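Local coordinates for ribulose-5-phosphate reductase 1 (Staphylococcus aureus, PDB 6XHK), which uses NADPH to reduce D-ribulose 5-phosphate to D-ribitol 5-phosphate, a step in making the poly(ribitol phosphate) wall teichoic acid of the cell wall, at residues 1-6 against 118-123; 178-183 against 203-208. All blocks are in the same frame, centred on the assembly; numbering follows the deposited sequence.

Contact 1 (1-6 against 118-123)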
loop_
_atom_site.group_PDB
_atom_site.type_symbol
_atom_site.label_atom_id
_atom_site.label_comp_id
_atom_site.label_asym_id
_atom_site.label_seq_id
_atom_site.Cartn_x
_atom_site.Cartn_y
_atom_site.Cartn_z
ATOM N N MET A 1 21.505 -2.347 25.017
ATOM C CA MET A 1 21.501 -1.392 23.900
ATOM C C MET A 1 20.342 -0.380 23.965
ATOM O O MET A 1 19.277 -0.699 24.468
ATOM C CB MET A 1 21.479 -2.153 22.583
ATOM C CG MET A 1 21.865 -1.309 21.398
ATOM S SD MET A 1 22.350 -2.248 19.933
ATOM C CE MET A 1 20.879 -3.146 19.510
ATOM N N ILE A 2 20.563 0.845 23.486
ATOM C CA ILE A 2 19.601 1.938 23.623
ATOM C C ILE A 2 19.034 2.278 22.255
ATOM O O ILE A 2 19.781 2.623 21.326
ATOM C CB ILE A 2 20.220 3.191 24.259
ATOM C CG1 ILE A 2 20.681 2.935 25.677
ATOM C CG2 ILE A 2 19.200 4.291 24.311
ATOM C CD1 ILE A 2 19.590 2.434 26.574
ATOM N N ASN A 3 17.707 2.228 22.145
ATOM C CA ASN A 3 16.997 2.531 20.906
ATOM C C ASN A 3 16.356 3.908 21.019
ATOM O O ASN A 3 15.731 4.224 22.036
ATOM C CB ASN A 3 15.934 1.470 20.623
ATOM C CG ASN A 3 15.433 1.499 19.191
ATOM O OD1 ASN A 3 16.032 2.123 18.322
ATOM N ND2 ASN A 3 14.348 0.793 18.935
ATOM N N GLN A 4 16.547 4.742 20.001
ATOM C CA GLN A 4 15.858 6.021 19.936
ATOM C C GLN A 4 14.609 5.829 19.092
ATOM O O GLN A 4 14.696 5.443 17.919
ATOM C CB GLN A 4 16.726 7.122 19.331
ATOM C CG GLN A 4 18.023 7.375 20.031
ATOM C CD GLN A 4 18.903 8.350 19.284
ATOM O OE1 GLN A 4 19.328 9.371 19.851
ATOM N NE2 GLN A 4 19.159 8.072 18.001
ATOM N N VAL A 5 13.453 6.086 19.689
ATOM C CA VAL A 5 12.175 6.033 18.994
ATOM C C VAL A 5 11.739 7.462 18.714
ATOM O O VAL A 5 11.842 8.330 19.590
ATOM C CB VAL A 5 11.125 5.277 19.823
ATOM C CG1 VAL A 5 9.758 5.406 19.197
ATOM C CG2 VAL A 5 11.521 3.821 19.958
ATOM N N TYR A 6 11.293 7.714 17.488
ATOM C CA TYR A 6 10.832 9.034 17.062
ATOM C C TYR A 6 9.310 8.990 17.017
ATOM O O TYR A 6 8.706 8.555 16.028
ATOM C CB TYR A 6 11.475 9.421 15.729
ATOM C CG TYR A 6 12.993 9.440 15.815
ATOM C CD1 TYR A 6 13.666 10.526 16.393
ATOM C CD2 TYR A 6 13.742 8.331 15.441
ATOM C CE1 TYR A 6 15.053 10.535 16.512
ATOM C CE2 TYR A 6 15.130 8.325 15.565
ATOM C CZ TYR A 6 15.781 9.423 16.106
ATOM O OH TYR A 6 17.161 9.391 16.218
ATOM N N GLN A 118 12.314 4.494 14.075
ATOM C CA GLN A 118 13.204 4.287 15.207
ATOM C C GLN A 118 14.547 3.770 14.699
ATOM O O GLN A 118 14.686 3.380 13.538
ATOM C CB GLN A 118 12.573 3.338 16.239
ATOM C CG GLN A 118 11.919 2.097 15.698
ATOM C CD GLN A 118 10.836 1.609 16.624
ATOM O OE1 GLN A 118 10.001 2.396 17.053
ATOM N NE2 GLN A 118 10.877 0.331 16.994
ATOM N N ASP A 119 15.550 3.786 15.588
ATOM C CA ASP A 119 16.887 3.354 15.190
ATOM C C ASP A 119 16.934 1.852 14.924
ATOM O O ASP A 119 17.688 1.410 14.050
ATOM C CB ASP A 119 17.924 3.723 16.251
ATOM C CG ASP A 119 18.363 5.177 16.179
ATOM O OD1 ASP A 119 18.338 5.762 15.068
ATOM O OD2 ASP A 119 18.784 5.714 17.236
ATOM N N PHE A 120 16.147 1.051 15.657
ATOM C CA PHE A 120 16.106 -0.390 15.442
ATOM C C PHE A 120 14.665 -0.878 15.545
ATOM O O PHE A 120 13.899 -0.395 16.384
ATOM C CB PHE A 120 16.952 -1.146 16.465
ATOM C CG PHE A 120 18.403 -0.767 16.457
ATOM C CD1 PHE A 120 19.265 -1.251 15.487
ATOM C CD2 PHE A 120 18.923 0.007 17.504
ATOM C CE1 PHE A 120 20.596 -0.904 15.508
ATOM C CE2 PHE A 120 20.251 0.343 17.553
ATOM C CZ PHE A 120 21.094 -0.115 16.553
ATOM N N VAL A 121 14.304 -1.836 14.696
ATOM C CA VAL A 121 12.977 -2.448 14.683
ATOM C C VAL A 121 13.145 -3.931 14.964
ATOM O O VAL A 121 13.902 -4.613 14.267
ATOM C CB VAL A 121 12.253 -2.228 13.345
ATOM C CG1 VAL A 121 10.869 -2.770 13.408
ATOM C CG2 VAL A 121 12.163 -0.754 13.042
ATOM N N LEU A 122 12.441 -4.433 15.975
ATOM C CA LEU A 122 12.498 -5.853 16.306
ATOM C C LEU A 122 11.351 -6.585 15.629
ATOM O O LEU A 122 10.208 -6.140 15.682
ATOM C CB LEU A 122 12.436 -6.074 17.810
ATOM C CG LEU A 122 13.503 -5.261 18.508
ATOM C CD1 LEU A 122 12.923 -3.945 19.031
ATOM C CD2 LEU A 122 14.057 -6.094 19.603
ATOM N N LEU A 123 11.660 -7.703 15.000
ATOM C CA LEU A 123 10.699 -8.421 14.190
ATOM C C LEU A 123 10.785 -9.904 14.489
ATOM O O LEU A 123 11.840 -10.424 14.843
ATOM C CB LEU A 123 10.940 -8.190 12.700
ATOM C CG LEU A 123 10.993 -6.741 12.229
ATOM C CD1 LEU A 123 11.173 -6.700 10.739
ATOM C CD2 LEU A 123 9.732 -6.007 12.622
#

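Contact 2 (178-183 against 203-208)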
loop_
_atom_site.group_PDB
_atom_site.type_symbol
_atom_site.label_atom_id
_atom_site.label_comp_id
_atom_site.label_asym_id
_atom_site.label_seq_id
_atom_site.Cartn_x
_atom_site.Cartn_y
_atom_site.Cartn_z
ATOM N N ILE A 178 -0.909 0.237 -8.723
ATOM C CA ILE A 178 -0.340 -1.057 -8.350
ATOM C C ILE A 178 -1.222 -2.193 -8.839
ATOM O O ILE A 178 -0.735 -3.182 -9.405
ATOM C CB ILE A 178 -0.104 -1.116 -6.830
ATOM C CG1 ILE A 178 0.917 -0.044 -6.432
ATOM C CG2 ILE A 178 0.296 -2.514 -6.387
ATOM C CD1 ILE A 178 1.373 -0.123 -5.019
ATOM N N THR A 179 -2.536 -2.066 -8.634
ATOM C CA THR A 179 -3.460 -3.114 -9.047
ATOM C C THR A 179 -3.451 -3.309 -10.550
ATOM O O THR A 179 -3.451 -4.451 -11.029
ATOM C CB THR A 179 -4.855 -2.765 -8.556
ATOM O OG1 THR A 179 -4.746 -2.189 -7.248
ATOM C CG2 THR A 179 -5.764 -3.985 -8.575
ATOM N N ALA A 180 -3.484 -2.206 -11.307
ATOM C CA ALA A 180 -3.344 -2.303 -12.752
ATOM C C ALA A 180 -2.089 -3.094 -13.115
ATOM O O ALA A 180 -2.143 -4.023 -13.938
ATOM C CB ALA A 180 -3.325 -0.901 -13.358
ATOM N N ILE A 181 -0.957 -2.770 -12.467
ATOM C CA ILE A 181 0.301 -3.460 -12.754
ATOM C C ILE A 181 0.148 -4.954 -12.517
ATOM O O ILE A 181 0.575 -5.784 -13.332
ATOM C CB ILE A 181 1.442 -2.897 -11.894
ATOM C CG1 ILE A 181 1.699 -1.425 -12.183
ATOM C CG2 ILE A 181 2.723 -3.691 -12.153
ATOM C CD1 ILE A 181 2.845 -0.874 -11.308
ATOM N N LEU A 182 -0.439 -5.317 -11.377
ATOM C CA LEU A 182 -0.501 -6.726 -11.003
ATOM C C LEU A 182 -1.403 -7.506 -11.939
ATOM O O LEU A 182 -1.034 -8.587 -12.418
ATOM C CB LEU A 182 -0.969 -6.875 -9.561
ATOM C CG LEU A 182 0.082 -6.363 -8.586
ATOM C CD1 LEU A 182 -0.493 -6.237 -7.184
ATOM C CD2 LEU A 182 1.289 -7.283 -8.610
ATOM N N LEU A 183 -2.586 -6.968 -12.219
ATOM C CA LEU A 183 -3.479 -7.635 -13.156
ATOM C C LEU A 183 -2.809 -7.832 -14.503
ATOM O O LEU A 183 -2.968 -8.886 -15.129
ATOM C CB LEU A 183 -4.766 -6.838 -13.325
ATOM C CG LEU A 183 -5.645 -6.835 -12.087
ATOM C CD1 LEU A 183 -6.706 -5.765 -12.245
ATOM C CD2 LEU A 183 -6.215 -8.231 -11.834
ATOM N N SER A 203 -2.694 9.462 -17.131
ATOM C CA SER A 203 -1.653 9.272 -18.136
ATOM C C SER A 203 -0.642 8.211 -17.714
ATOM O O SER A 203 -0.006 7.595 -18.574
ATOM C CB SER A 203 -0.942 10.585 -18.412
ATOM O OG SER A 203 -0.658 11.250 -17.194
ATOM N N HIS A 204 -0.490 7.964 -16.409
ATOM C CA HIS A 204 0.492 6.972 -15.979
ATOM C C HIS A 204 0.106 5.546 -16.317
ATOM O O HIS A 204 0.959 4.658 -16.199
ATOM C CB HIS A 204 0.774 7.061 -14.474
ATOM C CG HIS A 204 1.326 8.381 -14.044
ATOM N ND1 HIS A 204 0.550 9.511 -13.899
ATOM C CD2 HIS A 204 2.599 8.766 -13.806
ATOM C CE1 HIS A 204 1.316 10.524 -13.537
ATOM N NE2 HIS A 204 2.563 10.098 -13.476
ATOM N N PHE A 205 -1.132 5.305 -16.714
ATOM C CA PHE A 205 -1.636 3.967 -17.009
ATOM C C PHE A 205 -1.573 3.775 -18.522
ATOM O O PHE A 205 -2.472 4.193 -19.257
ATOM C CB PHE A 205 -3.060 3.811 -16.505
ATOM C CG PHE A 205 -3.252 4.028 -15.010
ATOM C CD1 PHE A 205 -3.497 2.940 -14.162
ATOM C CD2 PHE A 205 -3.264 5.314 -14.466
ATOM C CE1 PHE A 205 -3.737 3.124 -12.807
ATOM C CE2 PHE A 205 -3.497 5.502 -13.093
ATOM C CZ PHE A 205 -3.724 4.401 -12.263
ATOM N N SER A 206 -0.504 3.151 -18.985
ATOM C CA SER A 206 -0.230 2.990 -20.403
ATOM C C SER A 206 -0.394 1.559 -20.854
ATOM O O SER A 206 -0.780 1.310 -22.000
ATOM C CB SER A 206 1.195 3.438 -20.698
ATOM O OG SER A 206 1.352 4.755 -20.233
ATOM N N PHE A 207 -0.088 0.629 -19.958
ATOM C CA PHE A 207 -0.176 -0.813 -20.040
ATOM C C PHE A 207 -1.621 -1.333 -19.846
ATOM O O PHE A 207 -1.874 -2.551 -19.810
ATOM C CB PHE A 207 0.774 -1.432 -19.011
ATOM C CG PHE A 207 0.656 -0.831 -17.630
ATOM C CD1 PHE A 207 1.266 0.367 -17.323
ATOM C CD2 PHE A 207 -0.101 -1.445 -16.654
ATOM C CE1 PHE A 207 1.155 0.919 -16.062
ATOM C CE2 PHE A 207 -0.214 -0.888 -15.396
ATOM C CZ PHE A 207 0.419 0.292 -15.102
ATOM N N VAL A 208 -2.535 -0.369 -19.732
ATOM C CA VAL A 208 -3.973 -0.592 -19.639
ATOM C C VAL A 208 -4.605 -0.440 -21.015
ATOM O O VAL A 208 -4.122 0.321 -21.866
ATOM C CB VAL A 208 -4.584 0.370 -18.592
ATOM C CG1 VAL A 208 -6.044 0.189 -18.487
ATOM C CG2 VAL A 208 -4.038 0.016 -17.249
#

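Contact 1 (1-6 against 118-123)
Asn3 turns its carboxamide onto the backbone of Phe120, and beside it a single beta bridge, Val5 with Gln118, joins strand 2-10 to segment 118-123, which belongs to the GroES-like part of this zinc-type alcohol dehydrogenase fold. The dense part is polar. With CG anti to its backbone N (chi1 -164°), the Asn3 amide uses both ends on one residue: Phe120 N donates to OD1 at 2.9 Å, the donor lying well out of the carbonyl plane, while Asn3 ND2 donates to Phe120 O at 2.8 Å. That oxygen is gripped twice, because Gln118 NE2 also donates to Phe120 O, at 3.2 Å. Because Phe120 offers an N-H to OD1 and a carbonyl to ND2, the pair favours one flip of the Asn3 amide. One step along, Asp119 N donates to Gln4 O at 3.0 Å. Asp119 also meets the Gln4 side chain: Gln4 NE2 donates to the syn lone pair of Asp119 OD2, modelled at 2.5 Å, a length to be taken with caution, with amide and carboxylate planes about 31° apart. Arg31 makes only a long, weak ion pair with the other carboxylate oxygen. Val5 lies side by side with Gln118, its CG2 3.6 Å from Gln118 OE1.

Toward the chain start the contact thins out. Ile2 points away from 118-123 and is exposed, lying instead on Tyr18 and Asn20 of strand 13-20; Met1 and Phe120 are partly exposed. What holds here is Met-aromatic and CH-pi: the Met1 chain bends at chi3 (63°), putting CE over one face of the Phe120 ring, offset toward the rim and 4.2 Å from its centroid, while SD sits obliquely, 4.7 Å from that centroid.

Contact 2 (178-183 against 203-208)
Ala180 is met by three side chains of the 203-208 loop, all gathered round its CB, in the Rossmann-type NADPH-binding domain. Phe207 comes closest, its CE2 3.7 Å from Ala180 CB; Phe205 brings CD1 to 3.9 Å of the same CB, which lies in the plane of that ring at its edge; and Val208 CG2 stands 4.1 Å from it. Phe207 also presents its rim to the helix backbone, with CE2 3.6 Å from Ile181 N. Its CZ then reaches Ile181 CG1 at 3.6 Å, where the two side chains cross obliquely. Between side chains the contact is apolar: an aromatic edge laid against one helical turn at a small residue.

Phe207 gets there with CG between the backbone N and the carbonyl carbon (chi1 48°), on a CB already aimed at the helix. In the next shell, Tyr177, a turn earlier on the same helix, packs against both rings, edge-to-face with Phe205 and steeply inclined to Phe207. The loop backbone is tied down too, as Arg184 NE donates to Phe207 O.

The start of helix 174-186 takes in Gly176, the last glycine of a sequence that fits the GxGxxG pattern of Rossmann folds. Behind the contact lies the parallel sheet: Ala180 also rests on Ile169 of strand 166-170, while Phe205 and Val208 touch Val194 of strand 191-196, and helix 143-155 packs against Ile178 and Leu182.

The two contacts follow one another along the chain and neither nest nor cross. Starting at the N terminus, contact 1 closes first, over a span of 111 residues that includes strands 13-20, 28-36 and 65-73 and the predicted zinc ligands Cys38, His64 and Glu65; it ties the first strand, part of a small antiparallel sheet, to the mixed sheet of the catalytic domain. The chain then enters the parallel Rossmann-type sheet, where contact 2 closes a short loop of 19 residues, holding strand 191-196 and helix 199-202, within the cofactor domain. The centres of contact 1 and contact 2 are about 37 Å apart, on opposite sides of the chain's centre.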